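Local atomic coordinates of NAD nucleotidase (Haemophilus influenzae, PDB entry 3ZTV), a protein that degrades NAD to adenosine and nicotinamide riboside in the periplasm, acting as both a dinucleotide pyrophosphatase and a 5'-nucleotidase with zinc as cofactor. Residues V402-G410 and G464-I472; K447-L458 and A476-L487. All blocks are in the same frame, centred on the assembly; numbering follows the deposited sequence.

Interaction 1 of 2, residues V402-G410 and G464-I472. With ADN (adenosine), chain D.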
loop_
_atom_site.group_PDB
_atom_site.type_symbol
_atom_site.label_atom_id
_atom_site.label_comp_id
_atom_site.label_asym_id
_atom_site.label_seq_id
_atom_site.Cartn_x
_atom_site.Cartn_y
_atom_site.Cartn_z
ATOM N N VAL A 402 16.679 -15.361 7.938
ATOM C CA VAL A 402 16.678 -16.356 9.008
ATOM C C VAL A 402 17.728 -16.092 10.092
ATOM O O VAL A 402 18.888 -15.810 9.793
ATOM C CB VAL A 402 16.827 -17.784 8.431
ATOM C CG1 VAL A 402 17.103 -18.797 9.533
ATOM C CG2 VAL A 402 15.573 -18.162 7.656
ATOM N N ASP A 403 17.300 -16.177 11.350
ATOM C CA ASP A 403 18.200 -15.949 12.486
ATOM C C ASP A 403 18.967 -17.197 12.923
ATOM O O ASP A 403 20.105 -17.112 13.388
ATOM C CB ASP A 403 17.412 -15.400 13.674
ATOM C CG ASP A 403 16.845 -14.021 13.409
ATOM O OD1 ASP A 403 17.631 -13.112 13.068
ATOM O OD2 ASP A 403 15.620 -13.850 13.535
ATOM N N LEU A 404 18.338 -18.357 12.788
ATOM C CA LEU A 404 18.966 -19.596 13.217
ATOM C C LEU A 404 18.251 -20.757 12.559
ATOM O O LEU A 404 17.080 -20.645 12.185
ATOM C CB LEU A 404 18.916 -19.721 14.746
ATOM C CG LEU A 404 17.530 -19.793 15.391
ATOM C CD1 LEU A 404 17.163 -21.242 15.714
ATOM C CD2 LEU A 404 17.434 -18.908 16.642
ATOM N N THR A 405 18.963 -21.865 12.394
ATOM C CA THR A 405 18.336 -23.084 11.904
ATOM C C THR A 405 18.633 -24.244 12.843
ATOM O O THR A 405 19.649 -24.240 13.544
ATOM C CB THR A 405 18.824 -23.458 10.500
ATOM O OG1 THR A 405 20.248 -23.591 10.522
ATOM C CG2 THR A 405 18.416 -22.404 9.482
ATOM N N ILE A 406 17.745 -25.231 12.850
ATOM C CA ILE A 406 17.891 -26.421 13.684
ATOM C C ILE A 406 17.649 -27.660 12.832
ATOM O O ILE A 406 16.648 -27.732 12.114
ATOM C CB ILE A 406 16.899 -26.404 14.861
ATOM C CG1 ILE A 406 17.183 -25.199 15.764
ATOM C CG2 ILE A 406 16.950 -27.718 15.628
ATOM C CD1 ILE A 406 16.115 -24.944 16.810
ATOM N N GLN A 407 18.571 -28.620 12.909
ATOM C CA GLN A 407 18.503 -29.871 12.142
ATOM C C GLN A 407 18.660 -31.050 13.098
ATOM O O GLN A 407 19.468 -31.004 14.030
ATOM C CB GLN A 407 19.599 -29.901 11.060
ATOM C CG GLN A 407 19.712 -31.209 10.261
ATOM C CD GLN A 407 18.570 -31.427 9.272
ATOM O OE1 GLN A 407 17.679 -30.600 9.131
ATOM N NE2 GLN A 407 18.607 -32.559 8.579
ATOM N N ASN A 408 17.885 -32.108 12.881
ATOM C CA ASN A 408 17.989 -33.319 13.699
ATOM C C ASN A 408 19.095 -34.251 13.191
ATOM O O ASN A 408 19.250 -34.440 11.983
ATOM C CB ASN A 408 16.647 -34.062 13.741
ATOM C CG ASN A 408 16.218 -34.574 12.378
ATOM O OD1 ASN A 408 16.093 -33.810 11.421
ATOM N ND2 ASN A 408 16.006 -35.883 12.283
ATOM N N ALA A 409 19.854 -34.838 14.117
ATOM C CA ALA A 409 21.002 -35.685 13.781
ATOM C C ALA A 409 20.647 -36.901 12.919
ATOM O O ALA A 409 21.477 -37.386 12.156
ATOM C CB ALA A 409 21.727 -36.132 15.056
ATOM N N GLY A 410 19.421 -37.391 13.045
ATOM C CA GLY A 410 18.982 -38.536 12.268
ATOM C C GLY A 410 18.810 -38.223 10.793
ATOM O O GLY A 410 18.616 -39.126 9.976
ATOM N N GLY A 464 18.050 -40.066 16.839
ATOM C CA GLY A 464 18.101 -39.211 15.665
ATOM C C GLY A 464 17.466 -37.845 15.866
ATOM O O GLY A 464 17.624 -36.956 15.026
ATOM N N ALA A 465 16.745 -37.670 16.970
ATOM C CA ALA A 465 16.119 -36.381 17.272
ATOM C C ALA A 465 17.112 -35.327 17.768
ATOM O O ALA A 465 16.788 -34.140 17.809
ATOM C CB ALA A 465 15.001 -36.560 18.291
ATOM N N PHE A 466 18.311 -35.743 18.158
ATOM C CA PHE A 466 19.220 -34.813 18.821
ATOM C C PHE A 466 19.515 -33.605 17.929
ATOM O O PHE A 466 19.918 -33.770 16.781
ATOM C CB PHE A 466 20.511 -35.507 19.255
ATOM C CG PHE A 466 21.251 -34.751 20.315
ATOM C CD1 PHE A 466 22.125 -33.732 19.975
ATOM C CD2 PHE A 466 21.041 -35.042 21.657
ATOM C CE1 PHE A 466 22.794 -33.018 20.954
ATOM C CE2 PHE A 466 21.706 -34.329 22.641
ATOM C CZ PHE A 466 22.586 -33.315 22.283
ATOM N N PRO A 467 19.321 -32.378 18.458
ATOM C CA PRO A 467 19.366 -31.168 17.631
ATOM C C PRO A 467 20.731 -30.486 17.553
ATOM O O PRO A 467 21.448 -30.393 18.553
ATOM C CB PRO A 467 18.380 -30.243 18.344
ATOM C CG PRO A 467 18.581 -30.577 19.793
ATOM C CD PRO A 467 18.852 -32.078 19.826
ATOM N N TYR A 468 21.070 -30.013 16.361
ATOM C CA TYR A 468 22.254 -29.186 16.144
ATOM C C TYR A 468 21.814 -27.999 15.305
ATOM O O TYR A 468 20.909 -28.127 14.475
ATOM C CB TYR A 468 23.345 -29.954 15.394
ATOM C CG TYR A 468 23.918 -31.144 16.138
ATOM C CD1 TYR A 468 23.236 -32.356 16.191
ATOM C CD2 TYR A 468 25.151 -31.059 16.777
ATOM C CE1 TYR A 468 23.764 -33.448 16.864
ATOM C CE2 TYR A 468 25.684 -32.149 17.456
ATOM C CZ TYR A 468 24.987 -33.339 17.495
ATOM O OH TYR A 468 25.504 -34.437 18.160
ATOM N N GLY A 469 22.446 -26.849 15.507
ATOM C CA GLY A 469 22.022 -25.630 14.844
ATOM C C GLY A 469 23.114 -24.810 14.178
ATOM O O GLY A 469 24.315 -25.030 14.376
ATOM N N ALA A 470 22.660 -23.865 13.360
ATOM C CA ALA A 470 23.517 -22.864 12.748
ATOM C C ALA A 470 22.965 -21.500 13.144
ATOM O O ALA A 470 21.758 -21.288 13.100
ATOM C CB ALA A 470 23.520 -23.014 11.237
ATOM N N GLY A 471 23.840 -20.578 13.539
ATOM C CA GLY A 471 23.394 -19.292 14.055
ATOM C C GLY A 471 22.868 -19.389 15.480
ATOM O O GLY A 471 22.440 -18.388 16.069
ATOM N N ILE A 472 22.881 -20.607 16.020
ATOM C CA ILE A 472 22.519 -20.874 17.410
ATOM C C ILE A 472 23.478 -21.925 17.941
ATOM O O ILE A 472 23.852 -22.848 17.224
ATOM C CB ILE A 472 21.051 -21.359 17.559
ATOM C CG1 ILE A 472 20.678 -21.500 19.040
ATOM C CG2 ILE A 472 20.832 -22.663 16.795
ATOM C CD1 ILE A 472 19.186 -21.649 19.313
HETATM O "O5'" ADN D . 15.327 -44.133 11.378
HETATM C "C5'" ADN D . 14.364 -43.184 11.843
HETATM C "C4'" ADN D . 15.076 -41.870 12.143
HETATM O "O4'" ADN D . 15.550 -41.278 10.930
HETATM C "C3'" ADN D . 14.172 -40.838 12.787
HETATM O "O3'" ADN D . 14.205 -40.937 14.214
HETATM C "C2'" ADN D . 14.755 -39.523 12.308
HETATM O "O2'" ADN D . 15.794 -39.072 13.185
HETATM C "C1'" ADN D . 15.377 -39.861 10.967
HETATM N N9 ADN D . 14.458 -39.450 9.882
HETATM C C8 ADN D . 13.503 -40.195 9.290
HETATM N N7 ADN D . 12.858 -39.478 8.330
HETATM C C5 ADN D . 13.405 -38.242 8.307
HETATM C C6 ADN D . 13.221 -36.985 7.546
HETATM N N6 ADN D . 12.286 -36.862 6.577
HETATM N N1 ADN D . 14.021 -35.945 7.852
HETATM C C2 ADN D . 14.966 -36.021 8.808
HETATM N N3 ADN D . 15.189 -37.124 9.535
HETATM C C4 ADN D . 14.459 -38.243 9.328
#
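An antiparallel strand pair in the C-terminal domain of this 5'-nucleotidase, 404-408 beside the edge strand 467-470, supplies part of the adenosine pocket at one end. Thr405 with Ala470 and Gln407 with Tyr468 are the hydrogen-bonded pairs, each closed by two backbone bonds; Gln407 N to Tyr468 O, at 2.9 Å, is nearly straight. Between them Ile406 faces Gly469, where Thr405 O comes within 3.0 Å of Gly469 CA, leaving no room for a CB on that side.

On one face of the sheet CG2 of Ile406 lies beside CB of Pro467, the two side chains pointing the same way. The Tyr468 ring, on the other face, has Ala409 CB at its edge, 3.8 Å from CE1 and coming from just past the strand end; the Tyr468 hydroxyl is bonded to Arg373 O and Ser385 N. Past the strand end Ala409 N still bonds Phe466 O, and Gly410 N reaches a lone pair of Gly464 O at 2.7 Å. Gly410 and Gly464 pack backbone to backbone, and a CB on either would collide with the adenosine ribose.

Asn408 reads the nucleoside. Its CG sits between the backbone N and carbonyl carbon (chi1 64°), which brings the amide alongside Gly464 and up to the purine. OD1 accepts from Asn514 ND2, fixing which end of the amide offers its N-H groups. Weak bonds run from ND2 to Gly464 O and to the ribose O2'; the bond from Asn408 ND2 to adenosine N3 is 3.1 Å long and straight, with an N-H...N angle of 179°.

Interaction 2 of 2, residues K447-L458 and A476-L487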
loop_
_atom_site.group_PDB
_atom_site.type_symbol
_atom_site.label_atom_id
_atom_site.label_comp_id
_atom_site.label_asym_id
_atom_site.label_seq_id
_atom_site.Cartn_x
_atom_site.Cartn_y
_atom_site.Cartn_z
ATOM N N LYS A 447 14.092 -22.327 23.057
ATOM C CA LYS A 447 14.618 -23.126 24.159
ATOM C C LYS A 447 13.798 -24.403 24.327
ATOM O O LYS A 447 14.355 -25.497 24.440
ATOM C CB LYS A 447 14.619 -22.328 25.467
ATOM C CG LYS A 447 15.669 -21.224 25.542
ATOM C CD LYS A 447 15.590 -20.482 26.877
ATOM C CE LYS A 447 16.725 -19.487 27.050
ATOM N NZ LYS A 447 16.548 -18.620 28.260
ATOM N N GLN A 448 12.476 -24.259 24.330
ATOM C CA GLN A 448 11.601 -25.404 24.545
ATOM C C GLN A 448 11.746 -26.483 23.469
ATOM O O GLN A 448 11.738 -27.670 23.774
ATOM C CB GLN A 448 10.138 -24.973 24.674
ATOM C CG GLN A 448 9.245 -26.094 25.159
ATOM C CD GLN A 448 9.663 -26.619 26.524
ATOM O OE1 GLN A 448 9.662 -25.881 27.513
ATOM N NE2 GLN A 448 10.022 -27.896 26.584
ATOM N N VAL A 449 11.879 -26.088 22.207
ATOM C CA VAL A 449 12.003 -27.109 21.171
ATOM C C VAL A 449 13.321 -27.884 21.302
ATOM O O VAL A 449 13.352 -29.088 21.049
ATOM C CB VAL A 449 11.774 -26.565 19.731
ATOM C CG1 VAL A 449 12.962 -25.771 19.245
ATOM C CG2 VAL A 449 11.474 -27.717 18.773
ATOM N N LEU A 450 14.397 -27.210 21.716
ATOM C CA LEU A 450 15.660 -27.901 21.996
ATOM C C LEU A 450 15.479 -28.885 23.145
ATOM O O LEU A 450 15.976 -30.012 23.094
ATOM C CB LEU A 450 16.782 -26.914 22.327
ATOM C CG LEU A 450 17.206 -25.974 21.195
ATOM C CD1 LEU A 450 18.252 -24.974 21.680
ATOM C CD2 LEU A 450 17.724 -26.765 19.998
ATOM N N GLU A 451 14.761 -28.460 24.180
ATOM C CA GLU A 451 14.479 -29.349 25.304
ATOM C C GLU A 451 13.670 -30.567 24.838
ATOM O O GLU A 451 13.954 -31.708 25.222
ATOM C CB GLU A 451 13.744 -28.602 26.423
ATOM C CG GLU A 451 14.535 -27.462 27.087
ATOM C CD GLU A 451 15.513 -27.927 28.168
ATOM O OE1 GLU A 451 15.538 -29.133 28.499
ATOM O OE2 GLU A 451 16.246 -27.059 28.702
ATOM N N ASP A 452 12.659 -30.320 24.007
ATOM C CA ASP A 452 11.831 -31.400 23.468
ATOM C C ASP A 452 12.682 -32.417 22.714
ATOM O O ASP A 452 12.568 -33.631 22.926
ATOM C CB ASP A 452 10.774 -30.850 22.500
ATOM C CG ASP A 452 9.780 -29.901 23.162
ATOM O OD1 ASP A 452 9.583 -29.956 24.394
ATOM O OD2 ASP A 452 9.165 -29.098 22.425
ATOM N N ALA A 453 13.526 -31.915 21.818
ATOM C CA ALA A 453 14.326 -32.786 20.968
ATOM C C ALA A 453 15.299 -33.636 21.780
ATOM O O ALA A 453 15.432 -34.839 21.538
ATOM C CB ALA A 453 15.053 -31.973 19.919
ATOM N N MET A 454 15.975 -33.018 22.745
ATOM C CA MET A 454 16.887 -33.752 23.625
ATOM C C MET A 454 16.167 -34.820 24.446
ATOM O O MET A 454 16.684 -35.930 24.628
ATOM C CB MET A 454 17.654 -32.797 24.547
ATOM C CG MET A 454 18.721 -31.993 23.831
ATOM S SD MET A 454 19.791 -31.079 24.967
ATOM C CE MET A 454 18.664 -29.797 25.525
ATOM N N GLN A 455 14.979 -34.492 24.943
ATOM C CA GLN A 455 14.191 -35.459 25.705
ATOM C C GLN A 455 13.848 -36.704 24.876
ATOM O O GLN A 455 13.933 -37.833 25.369
ATOM C CB GLN A 455 12.920 -34.805 26.251
ATOM C CG GLN A 455 11.929 -35.774 26.895
ATOM C CD GLN A 455 12.444 -36.403 28.183
ATOM O OE1 GLN A 455 13.413 -35.933 28.780
ATOM N NE2 GLN A 455 11.786 -37.474 28.620
ATOM N N PHE A 456 13.458 -36.500 23.621
ATOM C CA PHE A 456 13.137 -37.616 22.731
ATOM C C PHE A 456 14.398 -38.423 22.427
ATOM O O PHE A 456 14.381 -39.652 22.459
ATOM C CB PHE A 456 12.495 -37.099 21.434
ATOM C CG PHE A 456 11.745 -38.153 20.651
ATOM C CD1 PHE A 456 10.461 -38.521 21.014
ATOM C CD2 PHE A 456 12.312 -38.744 19.535
ATOM C CE1 PHE A 456 9.764 -39.475 20.289
ATOM C CE2 PHE A 456 11.618 -39.700 18.808
ATOM C CZ PHE A 456 10.344 -40.060 19.189
ATOM N N ALA A 457 15.498 -37.732 22.147
ATOM C CA ALA A 457 16.756 -38.395 21.795
ATOM C C ALA A 457 17.321 -39.245 22.931
ATOM O O ALA A 457 17.886 -40.312 22.696
ATOM C CB ALA A 457 17.797 -37.366 21.353
ATOM N N LEU A 458 17.177 -38.758 24.157
ATOM C CA LEU A 458 17.845 -39.357 25.307
ATOM C C LEU A 458 16.966 -40.334 26.073
ATOM O O LEU A 458 17.477 -41.248 26.724
ATOM C CB LEU A 458 18.326 -38.258 26.256
ATOM C CG LEU A 458 19.417 -37.332 25.713
ATOM C CD1 LEU A 458 19.507 -36.069 26.552
ATOM C CD2 LEU A 458 20.761 -38.051 25.663
ATOM N N ALA A 476 24.303 -28.083 27.195
ATOM C CA ALA A 476 23.244 -28.801 27.892
ATOM C C ALA A 476 23.828 -29.950 28.704
ATOM O O ALA A 476 24.912 -30.446 28.396
ATOM C CB ALA A 476 22.210 -29.326 26.894
ATOM N N ASN A 477 23.103 -30.360 29.741
ATOM C CA ASN A 477 23.474 -31.525 30.542
ATOM C C ASN A 477 22.559 -32.697 30.218
ATOM O O ASN A 477 21.363 -32.507 30.001
ATOM C CB ASN A 477 23.344 -31.224 32.036
ATOM C CG ASN A 477 24.290 -30.142 32.507
ATOM O OD1 ASN A 477 25.427 -30.048 32.044
ATOM N ND2 ASN A 477 23.818 -29.310 33.431
ATOM N N GLU A 478 23.102 -33.909 30.214
ATOM C CA GLU A 478 22.265 -35.086 30.005
ATOM C C GLU A 478 21.234 -35.225 31.119
ATOM O O GLU A 478 20.086 -35.594 30.875
ATOM C CB GLU A 478 23.110 -36.357 29.912
ATOM C CG GLU A 478 22.281 -37.618 29.697
ATOM C CD GLU A 478 23.110 -38.811 29.269
ATOM O OE1 GLU A 478 24.356 -38.715 29.272
ATOM O OE2 GLU A 478 22.510 -39.852 28.923
ATOM N N THR A 479 21.655 -34.930 32.344
ATOM C CA THR A 479 20.779 -35.017 33.506
ATOM C C THR A 479 20.012 -33.712 33.712
ATOM O O THR A 479 20.619 -32.669 33.936
ATOM C CB THR A 479 21.599 -35.312 34.782
ATOM O OG1 THR A 479 22.334 -36.533 34.616
ATOM C CG2 THR A 479 20.687 -35.422 35.996
ATOM N N PRO A 480 18.672 -33.760 33.637
ATOM C CA PRO A 480 17.879 -32.545 33.850
ATOM C C PRO A 480 18.067 -31.991 35.260
ATOM O O PRO A 480 18.330 -32.762 36.186
ATOM C CB PRO A 480 16.435 -33.028 33.665
ATOM C CG PRO A 480 16.549 -34.271 32.850
ATOM C CD PRO A 480 17.831 -34.916 33.287
ATOM N N ASN A 481 17.947 -30.674 35.413
ATOM C CA ASN A 481 18.060 -30.042 36.723
ATOM C C ASN A 481 16.756 -30.131 37.510
ATOM O O ASN A 481 15.818 -30.807 37.088
ATOM C CB ASN A 481 18.527 -28.585 36.599
ATOM C CG ASN A 481 17.528 -27.706 35.870
ATOM O OD1 ASN A 481 16.367 -28.076 35.703
ATOM N ND2 ASN A 481 17.974 -26.529 35.445
ATOM N N ALA A 482 16.710 -29.446 38.651
ATOM C CA ALA A 482 15.553 -29.493 39.541
ATOM C C ALA A 482 14.273 -29.073 38.827
ATOM O O ALA A 482 13.189 -29.575 39.133
ATOM C CB ALA A 482 15.791 -28.613 40.763
ATOM N N GLU A 483 14.404 -28.152 37.878
ATOM C CA GLU A 483 13.249 -27.631 37.147
ATOM C C GLU A 483 12.923 -28.465 35.909
ATOM O O GLU A 483 12.023 -28.122 35.140
ATOM C CB GLU A 483 13.480 -26.168 36.760
ATOM C CG GLU A 483 13.638 -25.230 37.947
ATOM C CD GLU A 483 12.359 -25.084 38.753
ATOM O OE1 GLU A 483 11.283 -25.462 38.242
ATOM O OE2 GLU A 483 12.430 -24.590 39.899
ATOM N N GLY A 484 13.659 -29.557 35.719
ATOM C CA GLY A 484 13.415 -30.464 34.612
ATOM C C GLY A 484 14.071 -30.062 33.304
ATOM O O GLY A 484 13.774 -30.636 32.256
ATOM N N LYS A 485 14.979 -29.090 33.368
ATOM C CA LYS A 485 15.620 -28.543 32.171
ATOM C C LYS A 485 17.045 -29.053 31.968
ATOM O O LYS A 485 17.803 -29.214 32.929
ATOM C CB LYS A 485 15.637 -27.016 32.235
ATOM C CG LYS A 485 14.261 -26.385 32.383
ATOM C CD LYS A 485 13.396 -26.621 31.143
ATOM C CE LYS A 485 12.018 -25.986 31.301
ATOM N NZ LYS A 485 11.236 -25.980 30.028
ATOM N N ARG A 486 17.411 -29.302 30.714
ATOM C CA ARG A 486 18.772 -29.713 30.379
ATOM C C ARG A 486 19.649 -28.554 29.890
ATOM O O ARG A 486 20.875 -28.628 29.972
ATOM C CB ARG A 486 18.760 -30.832 29.328
ATOM C CG ARG A 486 18.150 -32.146 29.794
ATOM C CD ARG A 486 18.387 -33.252 28.768
ATOM N NE ARG A 486 17.928 -34.557 29.247
ATOM C CZ ARG A 486 16.671 -34.986 29.172
ATOM N NH1 ARG A 486 15.727 -34.220 28.636
ATOM N NH2 ARG A 486 16.354 -36.190 29.635
ATOM N N LEU A 487 19.036 -27.498 29.366
ATOM C CA LEU A 487 19.818 -26.391 28.818
ATOM C C LEU A 487 20.593 -25.625 29.885
ATOM O O LEU A 487 20.068 -25.324 30.957
ATOM C CB LEU A 487 18.938 -25.432 28.014
ATOM C CG LEU A 487 18.493 -25.931 26.632
ATOM C CD1 LEU A 487 17.461 -24.984 26.043
ATOM C CD2 LEU A 487 19.679 -26.079 25.694
HETATM O O HOH W 1 10.928 -28.755 29.355
HETATM O O HOH W 2 15.742 -31.675 27.426
HETATM O O HOH W 3 13.236 -30.263 29.514
#
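Helix 447-458 lies against the two ends of 476-487, a segment that leaves strand 472-477, reverses through a type I turn at Asn481-Gly484 and enters strand 487-493; Glu451 and Arg486 bring the backbones closest, 6.7 Å between CA atoms. The Glu451 chain bends at chi2 (-82°), turning its carboxylate onto two successive amides: OE1 takes Arg486 N on its syn lone pair at 2.9 Å, and OE2 takes Leu487 N at 2.9 Å from out of the carboxylate plane. Two waters also donate to OE1, one of them tying it to Gly484 O.

Arg486 reaches along the helix and grips Gln455 OE1 end-on, with NH1 at 2.9 Å and NH2 at 3.1 Å, Gln455 OE1 lying in the guanidinium plane. Its NE bonds Glu478 O, so both ends of the group are pinned, while Leu458 CD1 lies over one face. Deeper in, Met454 SD touches Ala476 CB at 3.6 Å, and its CE meets Leu487 CD2. This is a beta-hairpin packed on a helix of the C-terminal domain, the start of its second strand held by a carboxylate that accepts from two successive backbone amides.

Overall arrangement
Along the chain the order is 402-410, 447-458, 464-472, 476-487, so the two contacts cross: each loop encloses one segment of the other. Interaction 1 closes a long excursion of 53 residues, which includes helix 443-460, by laying strand 467-470 beside strand 404-408. Interaction 2 closes the shorter loop from that helix, past strand 467-470, to the hairpin of strands 472-477 and 487-493. The helix thus links the five-stranded sheet to the four-stranded one. The centres of the two contacts are about 15 Å apart and they touch directly: Ala453 packs on Ala465 and Pro467, and Ala457 on Phe466. Adenosine lies at interaction 1, about 13 Å from the Leu458 side chain of interaction 2.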